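PDB 6L0A: dihydroorotase from Saccharomyces cerevisiae S288C, which catalyses the zinc-dependent, reversible interconversion of N-carbamoyl-L-aspartate and dihydroorotate, the third step of de novo pyrimidine biosynthesis. Local coordinates for residues Ala119-Pro122 with Ile123-Ala126. Numbering follows the deposited sequence.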
# COMPACT_ATOMS: atom_id res chain seq x y z
N ALA C 119 -13.86 -28.68 -8.74
CA ALA C 119 -15.32 -28.69 -8.66
C ALA C 119 -15.97 -27.93 -9.81
O ALA C 119 -17.15 -28.14 -10.07
CB ALA C 119 -15.78 -28.08 -7.33
N PHE C 120 -15.23 -27.05 -10.48
CA PHE C 120 -15.76 -26.31 -11.62
C PHE C 120 -15.36 -26.91 -12.95
O PHE C 120 -15.70 -26.35 -13.99
CB PHE C 120 -15.34 -24.83 -11.53
CG PHE C 120 -15.91 -24.14 -10.33
CD1 PHE C 120 -17.17 -23.56 -10.38
CD2 PHE C 120 -15.22 -24.12 -9.12
CE1 PHE C 120 -17.72 -22.96 -9.26
CE2 PHE C 120 -15.76 -23.52 -8.00
CZ PHE C 120 -17.01 -22.94 -8.07
N TYR C 121 -14.66 -28.05 -12.96
CA TYR C 121 -14.26 -28.63 -14.24
C TYR C 121 -15.45 -28.96 -15.15
O TYR C 121 -15.32 -28.77 -16.37
CB TYR C 121 -13.38 -29.87 -13.98
CG TYR C 121 -11.90 -29.53 -13.98
CD1 TYR C 121 -11.44 -28.37 -13.37
CD2 TYR C 121 -10.97 -30.35 -14.61
CE1 TYR C 121 -10.09 -28.03 -13.38
CE2 TYR C 121 -9.62 -30.03 -14.62
CZ TYR C 121 -9.18 -28.86 -14.00
OH TYR C 121 -7.84 -28.53 -14.00
N PRO C 122 -16.60 -29.41 -14.65
CA PRO C 122 -17.76 -29.53 -15.55
C PRO C 122 -18.18 -28.22 -16.20
O PRO C 122 -18.59 -28.21 -17.37
CB PRO C 122 -18.86 -30.09 -14.63
CG PRO C 122 -18.10 -30.87 -13.61
CD PRO C 122 -16.86 -30.04 -13.34
N ILE C 123 -18.06 -27.10 -15.48
CA ILE C 123 -18.32 -25.79 -16.09
C ILE C 123 -17.33 -25.51 -17.20
O ILE C 123 -17.70 -25.11 -18.31
CB ILE C 123 -18.28 -24.68 -15.02
CG1 ILE C 123 -19.28 -24.96 -13.89
CG2 ILE C 123 -18.54 -23.30 -15.67
CD1 ILE C 123 -20.73 -24.92 -14.32
N PHE C 124 -16.03 -25.69 -16.92
CA PHE C 124 -15.01 -25.39 -17.93
C PHE C 124 -15.15 -26.28 -19.16
O PHE C 124 -14.89 -25.83 -20.28
CB PHE C 124 -13.61 -25.55 -17.33
CG PHE C 124 -13.35 -24.68 -16.13
CD1 PHE C 124 -14.02 -23.47 -15.97
CD2 PHE C 124 -12.45 -25.06 -15.15
CE1 PHE C 124 -13.78 -22.66 -14.87
CE2 PHE C 124 -12.21 -24.26 -14.03
CZ PHE C 124 -12.88 -23.06 -13.89
N LYS C 125 -15.57 -27.54 -18.96
CA LYS C 125 -15.81 -28.40 -20.12
C LYS C 125 -16.94 -27.85 -20.98
O LYS C 125 -16.83 -27.82 -22.21
CB LYS C 125 -16.12 -29.83 -19.65
CG LYS C 125 -16.03 -30.92 -20.73
CD LYS C 125 -14.83 -30.75 -21.70
CE LYS C 125 -13.45 -30.78 -21.03
NZ LYS C 125 -13.05 -32.07 -20.39
N ALA C 126 -18.02 -27.39 -20.35
CA ALA C 126 -19.12 -26.79 -21.11
C ALA C 126 -18.68 -25.51 -21.81
O ALA C 126 -18.98 -25.30 -22.99
CB ALA C 126 -20.31 -26.53 -20.18
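I123 closes over the F120 carbonyl, its CB 3.2 Å from F120 O, and sets CG1 at the edge of the F120 ring, near its plane, 4.3 Å from CD1. Its N adds a weak, strongly bent bond to F120 O at 2.9 Å. P122, directly before it, has no N-H to donate, which suits the first turn of a helix; its carbonyl accepts A126 N, and both the P122 and I123 side chains touch P82 of helix 82-90. F120 lays its CB over the face of the F124 ring, a CH-pi contact 4.2 Å from the centroid and 26° off the normal. F124 has CG anti to its own carbonyl carbon (chi1 -58°), which carries its ring back toward F120, with F120 O over the same face, 3.6 Å from CG. Y121 CD1 meets F124 CD2 obliquely at 3.9 Å, on that side of the ring plane; the Y121 hydroxyl is hydrogen-bonded to D170, and L167 of helix 156-170 touches both side chains. An alanine in place of F124 would probably leave F120 CB and the Y121 ring without their shared apolar partner and open a gap toward L76 and L167. F120 O thus takes a weak i+3 bond and a straighter i+4 bond from F124 N (3.0 Å) while the F124 ring covers it, so polar and apolar contacts together hold the change from 3-10 segment to helix 121-130.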